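Peptidase M3B, oligoendopeptidase F (Enterococcus faecium, PDB 2QR4) probably cleaves short peptides at internal peptide bonds, as a metal-dependent endopeptidase of the M3 family. Local coordinates at residues A234-L239 with I244-Y249; D250-V255 with R438-A443; F448-D453 with Y498-F503. All coordinates share one frame; numbering follows the deposited sequence.

How the interactions relate
The two buried contacts are interactions 2 and 3, whereas interaction 1 is only partly buried and mixes charge with apolar packing. Helix 246-258 serves interactions 1 and 2, and helix 418-454 serves 2 and 3, with the centres of the three lying 10 to 13 Å apart. Their chemistry follows their place: a salt bridge and a backbone bond join neighbouring helices in 1, purely van der Waals packing joins helices far apart in sequence in 2, and two rings meet obliquely in 3. Cross-ties bind the set together, among them the probable hydrogen bonds from Tyr-249 to the carbonyl of Ala-443 and from Ser-238 to that of Asn-499.

Interaction 1 of 3, residues A234-L239 with I244-Y249; sequences AREASL and IPESVY
Ile-244 meets Leu-239 through the backbone, its N donating to Leu-239 O at 3.1 Å from above the carbonyl plane. The same two residues pack through apolar branches, with Leu-239 CD2 4.0 Å from Ile-244 CG2. Pro-245 adds only its carbonyl oxygen, which the leucine methyl approaches. At Glu-246 the extended chain carries OE1 to Arg-235 NE at 2.7 Å, a salt bridge with an N-H...O angle of 163°. Glu-246 OE1 lies close to the guanidinium plane but is approached from the anti side, 26° out of the carboxylate plane, and the two flat groups are nearly perpendicular. Arg-235 NH2 adds a weak bond to the same OE1. Tyr-249 receives Arg-235 CD over one ring face, a CH-pi contact 3.8 Å from the centroid, while the bend at chi3 (66°) brings Arg-235 NH1 beside Tyr-249 CD1. Leu-239 CD2 reaches the ring obliquely. Backbone and side chains thus clasp helices 234-240 and 246-258. Asp-250 holds Arg-235 NH2 in a second salt bridge, so two acids should stabilise the arginine's charge; Glu-246 probably gains less, its OE2 being 4.5 Å from Glu-236 OE1, a like charge whose carboxylate also binds Ser-232 N.

Interaction 2 of 3, residues D250-V255 with R438-A443; sequences DTLVDV and RQTQFA
Leu-252 and Thr-440 reach toward each other tip to tip where two helices, 246-258 and 418-454, pack in the largely helical M3 peptidase fold. The helices come close here, as the 6.5 Å between Val-253 CA and Thr-440 CA indicates, and the contact is small. Its apolar component has two parts. Leu-252 CG, the branch point, lies 4.0 Å from Thr-440 CG2, while both leucine methyls come nearest to the hydroxyl oxygen. On the next residue the methyl meets the main chain itself, with Thr-440 CG2 4.2 Å from Val-253 CA, and the valine side chain adds a looser methyl contact. The polar component belongs to Thr-440 alone and looks elsewhere: OG1 is hydrogen-bonded to Val-436 O one turn back in its own helix and to Ser-506 OG of helix 503-520. A buried hydroxyl is thereby satisfied without a partner on helix 246-258, and the leucine methyls pack against it. Leu-252 also touches Ser-506 and, on helix 557-579, Ile-559, so the contact forms one side of a wider junction of helices. With chi1 of -63°, Thr-440 holds CG2 anti to its backbone nitrogen and OG1 beside it, which leaves the hydroxyl oxygen 3.5 Å from Leu-252 CD1.

Interaction 3 of 3, residues F448-D453 with Y498-F503; sequences FMHTED and YNYYVF
His-450 and Tyr-500 approach from opposite directions, the histidine from helix 418-454 and the tyrosine from the loop between helices 461-476 and 503-520. The histidine can be followed outward. His-450 CB lies 3.3 Å from Tyr-500 OH, so the phenol oxygen reaches the root of the imidazole. His-450 CG is equally near, also 3.3 Å from Tyr-500 OH. A chi1 of -68° sets CG beside the backbone nitrogen and anti to the carbonyl carbon, and this turns one imidazole face to the phenol, CE2 and CZ lying over it. On one branch His-450 CD2 is 3.4 Å from Tyr-500 OH, with CZ little farther, while on the other His-450 ND1 is 4.0 Å from Tyr-500 CE2. At the tip His-450 NE2 closes to 3.7 Å of Tyr-500 CE2, and CE1 stays close to that carbon as well. Tyr-500 CE2 therefore stands over the centre of one imidazole face. The two planes are nevertheless inclined by 33° with centroids 4.6 Å apart, so the pair is an oblique aromatic contact. Nothing polar joins the two side chains, and the whole of the direct contact rests on these two residues. Tyr-500 itself has a positive phi of 59°, a left-handed conformation within the irregular loop, and its N is hydrogen-bonded to Glu-446 OE2 on helix 418-454. The pair sits among three helices. His-450 also meets the ring of His-222 on helix 208-228, nearly parallel to it, and touches Ala-234 on helix 234-240, while Tyr-500 rests on Arg-235 and Ser-238 of that same short helix. Tyr-500 thus brings the loop against both helix 418-454 and helix 234-240, with helix 208-228 beside the histidine.

Interaction 1 of 3, residues A234-L239 with I244-Y249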
loop_
_atom_site.group_PDB
_atom_site.type_symbol
_atom_site.label_atom_id
_atom_site.label_comp_id
_atom_site.label_asym_id
_atom_site.label_seq_id
_atom_site.Cartn_x
_atom_site.Cartn_y
_atom_site.Cartn_z
ATOM N N ALA A 234 7.937 -17.602 -4.837
ATOM C CA ALA A 234 8.227 -16.649 -3.775
ATOM C C ALA A 234 8.926 -17.342 -2.613
ATOM O O ALA A 234 9.856 -16.793 -2.009
ATOM C CB ALA A 234 6.958 -15.988 -3.308
ATOM N N ARG A 235 8.481 -18.556 -2.311
ATOM C CA ARG A 235 9.054 -19.316 -1.205
ATOM C C ARG A 235 10.516 -19.659 -1.466
ATOM O O ARG A 235 11.376 -19.406 -0.620
ATOM C CB ARG A 235 8.251 -20.596 -0.932
ATOM C CG ARG A 235 8.734 -21.343 0.319
ATOM C CD ARG A 235 7.852 -22.521 0.661
ATOM N NE ARG A 235 7.906 -23.568 -0.359
ATOM C CZ ARG A 235 7.282 -24.735 -0.240
ATOM N NH1 ARG A 235 6.578 -24.985 0.858
ATOM N NH2 ARG A 235 7.373 -25.652 -1.197
ATOM N N GLU A 236 10.799 -20.239 -2.628
ATOM C CA GLU A 236 12.179 -20.555 -2.971
ATOM C C GLU A 236 13.000 -19.296 -2.814
ATOM O O GLU A 236 14.099 -19.328 -2.276
ATOM C CB GLU A 236 12.314 -21.088 -4.401
ATOM C CG GLU A 236 13.727 -21.567 -4.748
ATOM C CD GLU A 236 13.886 -21.941 -6.214
ATOM O OE1 GLU A 236 14.253 -23.104 -6.489
ATOM O OE2 GLU A 236 13.643 -21.082 -7.092
ATOM N N ALA A 237 12.447 -18.173 -3.253
ATOM C CA ALA A 237 13.176 -16.907 -3.139
ATOM C C ALA A 237 13.511 -16.535 -1.688
ATOM O O ALA A 237 14.641 -16.194 -1.380
ATOM C CB ALA A 237 12.419 -15.783 -3.830
ATOM N N SER A 238 12.540 -16.607 -0.791
ATOM C CA SER A 238 12.818 -16.231 0.596
ATOM C C SER A 238 13.753 -17.217 1.287
ATOM O O SER A 238 14.688 -16.813 1.958
ATOM C CB SER A 238 11.532 -16.121 1.401
ATOM O OG SER A 238 11.823 -15.687 2.715
ATOM N N LEU A 239 13.499 -18.508 1.119
ATOM C CA LEU A 239 14.297 -19.531 1.789
ATOM C C LEU A 239 15.713 -19.647 1.225
ATOM O O LEU A 239 16.650 -19.982 1.949
ATOM C CB LEU A 239 13.590 -20.892 1.728
ATOM C CG LEU A 239 12.577 -21.233 2.828
ATOM C CD1 LEU A 239 11.494 -20.170 3.001
ATOM C CD2 LEU A 239 11.949 -22.586 2.539
ATOM N N ILE A 244 18.065 -22.535 2.904
ATOM C CA ILE A 244 17.080 -23.496 3.370
ATOM C C ILE A 244 16.415 -24.117 2.154
ATOM O O ILE A 244 15.813 -23.419 1.358
ATOM C CB ILE A 244 16.021 -22.824 4.245
ATOM C CG1 ILE A 244 16.701 -22.119 5.423
ATOM C CG2 ILE A 244 14.996 -23.851 4.727
ATOM C CD1 ILE A 244 15.752 -21.355 6.321
ATOM N N PRO A 245 16.564 -25.433 1.983
ATOM C CA PRO A 245 15.867 -26.092 0.883
ATOM C C PRO A 245 14.362 -26.037 1.131
ATOM O O PRO A 245 13.929 -26.095 2.281
ATOM C CB PRO A 245 16.346 -27.552 0.977
ATOM C CG PRO A 245 17.505 -27.556 1.931
ATOM C CD PRO A 245 17.381 -26.355 2.797
ATOM N N GLU A 246 13.573 -25.922 0.065
ATOM C CA GLU A 246 12.115 -25.910 0.183
ATOM C C GLU A 246 11.583 -27.161 0.904
ATOM O O GLU A 246 10.529 -27.128 1.537
ATOM C CB GLU A 246 11.462 -25.793 -1.198
ATOM C CG GLU A 246 11.581 -24.412 -1.837
ATOM C CD GLU A 246 10.520 -24.186 -2.906
ATOM O OE1 GLU A 246 9.463 -23.597 -2.585
ATOM O OE2 GLU A 246 10.726 -24.615 -4.059
ATOM N N SER A 247 12.321 -28.263 0.812
ATOM C CA SER A 247 11.896 -29.499 1.433
ATOM C C SER A 247 11.732 -29.397 2.956
ATOM O O SER A 247 10.951 -30.143 3.518
ATOM C CB SER A 247 12.887 -30.602 1.120
ATOM O OG SER A 247 14.111 -30.328 1.767
ATOM N N VAL A 248 12.463 -28.516 3.645
ATOM C CA VAL A 248 12.210 -28.421 5.075
ATOM C C VAL A 248 10.793 -27.904 5.321
ATOM O O VAL A 248 10.108 -28.368 6.228
ATOM C CB VAL A 248 13.283 -27.632 5.911
ATOM C CG1 VAL A 248 14.663 -27.670 5.261
ATOM C CG2 VAL A 248 12.844 -26.235 6.172
ATOM N N TYR A 249 10.339 -26.989 4.475
ATOM C CA TYR A 249 8.999 -26.416 4.603
ATOM C C TYR A 249 7.911 -27.463 4.278
ATOM O O TYR A 249 6.924 -27.581 5.011
ATOM C CB TYR A 249 8.882 -25.210 3.671
ATOM C CG TYR A 249 7.886 -24.128 4.042
ATOM C CD1 TYR A 249 6.500 -24.345 3.975
ATOM C CD2 TYR A 249 8.332 -22.858 4.402
ATOM C CE1 TYR A 249 5.592 -23.310 4.280
ATOM C CE2 TYR A 249 7.440 -21.830 4.715
ATOM C CZ TYR A 249 6.085 -22.048 4.649
ATOM O OH TYR A 249 5.248 -20.995 4.959
#

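Interaction 2 of 3, residues D250-V255 with R438-A443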
loop_
_atom_site.group_PDB
_atom_site.type_symbol
_atom_site.label_atom_id
_atom_site.label_comp_id
_atom_site.label_asym_id
_atom_site.label_seq_id
_atom_site.Cartn_x
_atom_site.Cartn_y
_atom_site.Cartn_z
ATOM N N ASP A 250 8.084 -28.219 3.188
ATOM C CA ASP A 250 7.115 -29.284 2.823
ATOM C C ASP A 250 7.010 -30.337 3.911
ATOM O O ASP A 250 5.919 -30.685 4.339
ATOM C CB ASP A 250 7.484 -29.982 1.509
ATOM C CG ASP A 250 7.381 -29.063 0.296
ATOM O OD1 ASP A 250 6.593 -28.098 0.326
ATOM O OD2 ASP A 250 8.099 -29.316 -0.696
ATOM N N THR A 251 8.157 -30.828 4.367
ATOM C CA THR A 251 8.206 -31.799 5.451
ATOM C C THR A 251 7.452 -31.325 6.690
ATOM O O THR A 251 6.678 -32.081 7.273
ATOM C CB THR A 251 9.642 -32.094 5.848
ATOM O OG1 THR A 251 10.312 -32.706 4.749
ATOM C CG2 THR A 251 9.682 -33.023 7.028
ATOM N N LEU A 252 7.675 -30.075 7.082
ATOM C CA LEU A 252 6.974 -29.503 8.236
ATOM C C LEU A 252 5.466 -29.538 8.028
ATOM O O LEU A 252 4.729 -30.083 8.851
ATOM C CB LEU A 252 7.429 -28.065 8.514
ATOM C CG LEU A 252 6.588 -27.314 9.550
ATOM C CD1 LEU A 252 6.884 -27.792 10.999
ATOM C CD2 LEU A 252 6.834 -25.828 9.408
ATOM N N VAL A 253 5.008 -28.973 6.919
ATOM C CA VAL A 253 3.573 -28.916 6.644
ATOM C C VAL A 253 2.939 -30.319 6.529
ATOM O O VAL A 253 1.845 -30.555 7.047
ATOM C CB VAL A 253 3.280 -28.034 5.401
ATOM C CG1 VAL A 253 1.827 -28.145 4.968
ATOM C CG2 VAL A 253 3.630 -26.587 5.708
ATOM N N ASP A 254 3.641 -31.249 5.883
ATOM C CA ASP A 254 3.146 -32.623 5.710
ATOM C C ASP A 254 3.081 -33.425 6.995
ATOM O O ASP A 254 2.099 -34.129 7.235
ATOM C CB ASP A 254 3.978 -33.395 4.679
ATOM C CG ASP A 254 3.795 -32.852 3.272
ATOM O OD1 ASP A 254 2.878 -32.025 3.073
ATOM O OD2 ASP A 254 4.565 -33.239 2.366
ATOM N N VAL A 255 4.131 -33.357 7.809
ATOM C CA VAL A 255 4.134 -34.105 9.067
ATOM C C VAL A 255 3.079 -33.554 10.033
ATOM O O VAL A 255 2.359 -34.310 10.680
ATOM C CB VAL A 255 5.529 -34.114 9.719
ATOM C CG1 VAL A 255 5.467 -34.750 11.093
ATOM C CG2 VAL A 255 6.541 -34.855 8.814
ATOM N N ARG A 438 0.002 -24.104 15.586
ATOM C CA ARG A 438 -0.489 -22.775 15.217
ATOM C C ARG A 438 0.457 -22.053 14.229
ATOM O O ARG A 438 0.022 -21.535 13.198
ATOM C CB ARG A 438 -0.749 -21.967 16.486
ATOM C CG ARG A 438 -1.288 -20.558 16.300
ATOM C CD ARG A 438 -1.977 -20.102 17.600
ATOM N NE ARG A 438 -2.188 -18.654 17.678
ATOM C CZ ARG A 438 -3.157 -17.994 17.036
ATOM N NH1 ARG A 438 -3.252 -16.684 17.176
ATOM N NH2 ARG A 438 -4.023 -18.627 16.238
ATOM N N GLN A 439 1.753 -22.057 14.511
ATOM C CA GLN A 439 2.694 -21.418 13.604
ATOM C C GLN A 439 2.725 -22.136 12.266
ATOM O O GLN A 439 2.816 -21.506 11.204
ATOM C CB GLN A 439 4.080 -21.330 14.217
ATOM C CG GLN A 439 4.108 -20.550 15.551
ATOM C CD GLN A 439 3.364 -19.207 15.480
ATOM O OE1 GLN A 439 2.586 -18.879 16.369
ATOM N NE2 GLN A 439 3.622 -18.427 14.437
ATOM N N THR A 440 2.602 -23.454 12.297
ATOM C CA THR A 440 2.562 -24.187 11.045
ATOM C C THR A 440 1.276 -23.911 10.257
ATOM O O THR A 440 1.313 -23.819 9.035
ATOM C CB THR A 440 2.768 -25.666 11.270
ATOM O OG1 THR A 440 4.075 -25.845 11.820
ATOM C CG2 THR A 440 2.659 -26.434 9.953
ATOM N N GLN A 441 0.154 -23.768 10.966
ATOM C CA GLN A 441 -1.099 -23.338 10.358
ATOM C C GLN A 441 -0.852 -22.043 9.571
ATOM O O GLN A 441 -1.233 -21.930 8.398
ATOM C CB GLN A 441 -2.167 -23.098 11.434
ATOM C CG GLN A 441 -3.599 -22.824 10.884
ATOM C CD GLN A 441 -4.600 -22.476 11.989
ATOM O OE1 GLN A 441 -4.333 -22.675 13.172
ATOM N NE2 GLN A 441 -5.741 -21.930 11.605
ATOM N N PHE A 442 -0.203 -21.084 10.232
ATOM C CA PHE A 442 0.132 -19.804 9.634
ATOM C C PHE A 442 1.043 -20.026 8.434
ATOM O O PHE A 442 0.848 -19.406 7.393
ATOM C CB PHE A 442 0.811 -18.865 10.656
ATOM C CG PHE A 442 -0.100 -18.396 11.780
ATOM C CD1 PHE A 442 -1.478 -18.505 11.679
ATOM C CD2 PHE A 442 0.433 -17.796 12.917
ATOM C CE1 PHE A 442 -2.310 -18.065 12.704
ATOM C CE2 PHE A 442 -0.390 -17.346 13.948
ATOM C CZ PHE A 442 -1.772 -17.482 13.841
ATOM N N ALA A 443 2.030 -20.918 8.575
ATOM C CA ALA A 443 2.986 -21.144 7.495
ATOM C C ALA A 443 2.299 -21.724 6.278
ATOM O O ALA A 443 2.658 -21.402 5.136
ATOM C CB ALA A 443 4.147 -22.038 7.937
#

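Interaction 3 of 3, residues F448-D453 with Y498-F503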
loop_
_atom_site.group_PDB
_atom_site.type_symbol
_atom_site.label_atom_id
_atom_site.label_comp_id
_atom_site.label_asym_id
_atom_site.label_seq_id
_atom_site.Cartn_x
_atom_site.Cartn_y
_atom_site.Cartn_z
ATOM N N PHE A 448 -0.094 -20.800 0.911
ATOM C CA PHE A 448 -1.347 -20.859 0.143
ATOM C C PHE A 448 -1.651 -19.513 -0.533
ATOM O O PHE A 448 -2.016 -19.474 -1.701
ATOM C CB PHE A 448 -2.494 -21.308 1.055
ATOM C CG PHE A 448 -3.871 -21.124 0.467
ATOM C CD1 PHE A 448 -4.443 -22.111 -0.322
ATOM C CD2 PHE A 448 -4.608 -19.975 0.735
ATOM C CE1 PHE A 448 -5.727 -21.958 -0.841
ATOM C CE2 PHE A 448 -5.893 -19.804 0.203
ATOM C CZ PHE A 448 -6.454 -20.805 -0.578
HETATM N N MSE A 449 -1.462 -18.412 0.188
HETATM C CA MSE A 449 -1.689 -17.089 -0.390
HETATM C C MSE A 449 -0.747 -16.775 -1.552
HETATM O O MSE A 449 -1.181 -16.216 -2.553
HETATM C CB MSE A 449 -1.557 -15.989 0.671
HETATM C CG MSE A 449 -2.762 -15.862 1.578
HETATM SE SE MSE A 449 -2.592 -14.318 2.789
HETATM C CE MSE A 449 -1.021 -14.891 3.831
ATOM N N HIS A 450 0.540 -17.102 -1.414
ATOM C CA HIS A 450 1.489 -16.839 -2.493
ATOM C C HIS A 450 1.202 -17.681 -3.739
ATOM O O HIS A 450 1.187 -17.160 -4.856
ATOM C CB HIS A 450 2.930 -17.067 -2.053
ATOM C CG HIS A 450 3.425 -16.085 -1.042
ATOM N ND1 HIS A 450 4.181 -14.986 -1.384
ATOM C CD2 HIS A 450 3.300 -16.050 0.306
ATOM C CE1 HIS A 450 4.483 -14.304 -0.295
ATOM N NE2 HIS A 450 3.962 -14.930 0.744
ATOM N N THR A 451 0.997 -18.982 -3.548
ATOM C CA THR A 451 0.749 -19.878 -4.685
ATOM C C THR A 451 -0.550 -19.547 -5.411
ATOM O O THR A 451 -0.601 -19.604 -6.631
ATOM C CB THR A 451 0.753 -21.353 -4.264
ATOM O OG1 THR A 451 -0.139 -21.522 -3.150
ATOM C CG2 THR A 451 2.172 -21.757 -3.856
ATOM N N GLU A 452 -1.581 -19.185 -4.650
ATOM C CA GLU A 452 -2.862 -18.775 -5.219
ATOM C C GLU A 452 -2.739 -17.510 -6.049
ATOM O O GLU A 452 -3.169 -17.470 -7.201
ATOM C CB GLU A 452 -3.892 -18.589 -4.112
ATOM C CG GLU A 452 -4.390 -19.920 -3.542
ATOM C CD GLU A 452 -5.120 -20.779 -4.584
ATOM O OE1 GLU A 452 -6.313 -20.513 -4.847
ATOM O OE2 GLU A 452 -4.512 -21.724 -5.133
ATOM N N ASP A 453 -2.131 -16.481 -5.472
ATOM C CA ASP A 453 -1.890 -15.233 -6.197
ATOM C C ASP A 453 -1.032 -15.438 -7.450
ATOM O O ASP A 453 -1.254 -14.816 -8.484
ATOM C CB ASP A 453 -1.226 -14.192 -5.286
ATOM C CG ASP A 453 -0.804 -12.952 -6.047
ATOM O OD1 ASP A 453 -1.636 -12.042 -6.219
ATOM O OD2 ASP A 453 0.360 -12.892 -6.484
ATOM N N TYR A 498 5.884 -10.326 6.825
ATOM C CA TYR A 498 7.302 -10.623 6.735
ATOM C C TYR A 498 7.459 -11.359 5.414
ATOM O O TYR A 498 6.817 -11.000 4.426
ATOM C CB TYR A 498 7.742 -11.473 7.918
ATOM C CG TYR A 498 7.769 -10.703 9.225
ATOM C CD1 TYR A 498 6.996 -9.557 9.397
ATOM C CD2 TYR A 498 8.556 -11.120 10.288
ATOM C CE1 TYR A 498 7.010 -8.843 10.585
ATOM C CE2 TYR A 498 8.578 -10.410 11.489
ATOM C CZ TYR A 498 7.799 -9.275 11.624
ATOM O OH TYR A 498 7.819 -8.570 12.800
ATOM N N ASN A 499 8.275 -12.399 5.383
ATOM C CA ASN A 499 8.538 -13.091 4.126
ATOM C C ASN A 499 8.882 -14.561 4.387
ATOM O O ASN A 499 10.046 -14.957 4.380
ATOM C CB ASN A 499 9.684 -12.381 3.379
ATOM C CG ASN A 499 9.807 -12.815 1.928
ATOM O OD1 ASN A 499 8.929 -13.495 1.391
ATOM N ND2 ASN A 499 10.903 -12.427 1.285
ATOM N N TYR A 500 7.869 -15.368 4.634
ATOM C CA TYR A 500 8.109 -16.756 4.971
ATOM C C TYR A 500 8.979 -16.878 6.219
ATOM O O TYR A 500 10.024 -17.523 6.220
ATOM C CB TYR A 500 8.752 -17.464 3.793
ATOM C CG TYR A 500 7.761 -17.829 2.722
ATOM C CD1 TYR A 500 6.950 -18.949 2.855
ATOM C CD2 TYR A 500 7.636 -17.065 1.577
ATOM C CE1 TYR A 500 6.047 -19.290 1.880
ATOM C CE2 TYR A 500 6.736 -17.408 0.589
ATOM C CZ TYR A 500 5.945 -18.523 0.746
ATOM O OH TYR A 500 5.051 -18.882 -0.241
ATOM N N TYR A 501 8.506 -16.268 7.291
ATOM C CA TYR A 501 9.231 -16.218 8.537
ATOM C C TYR A 501 8.699 -17.217 9.564
ATOM O O TYR A 501 9.488 -17.922 10.199
ATOM C CB TYR A 501 9.131 -14.808 9.084
ATOM C CG TYR A 501 9.872 -14.522 10.354
ATOM C CD1 TYR A 501 11.192 -14.121 10.321
ATOM C CD2 TYR A 501 9.227 -14.577 11.581
ATOM C CE1 TYR A 501 11.874 -13.810 11.475
ATOM C CE2 TYR A 501 9.889 -14.269 12.747
ATOM C CZ TYR A 501 11.221 -13.883 12.690
ATOM O OH TYR A 501 11.912 -13.567 13.839
ATOM N N VAL A 502 7.374 -17.300 9.710
ATOM C CA VAL A 502 6.778 -18.079 10.817
ATOM C C VAL A 502 7.106 -19.572 10.898
ATOM O O VAL A 502 7.132 -20.115 11.995
ATOM C CB VAL A 502 5.238 -17.957 10.887
ATOM C CG1 VAL A 502 4.838 -16.606 11.384
ATOM C CG2 VAL A 502 4.618 -18.271 9.541
ATOM N N PHE A 503 7.335 -20.241 9.769
ATOM C CA PHE A 503 7.569 -21.688 9.818
ATOM C C PHE A 503 8.779 -22.009 10.661
ATOM O O PHE A 503 8.908 -23.118 11.179
ATOM C CB PHE A 503 7.740 -22.301 8.429
ATOM C CG PHE A 503 9.119 -22.143 7.841
ATOM C CD1 PHE A 503 9.985 -23.232 7.766
ATOM C CD2 PHE A 503 9.536 -20.917 7.310
ATOM C CE1 PHE A 503 11.266 -23.093 7.196
ATOM C CE2 PHE A 503 10.802 -20.763 6.740
ATOM C CZ PHE A 503 11.677 -21.846 6.687
#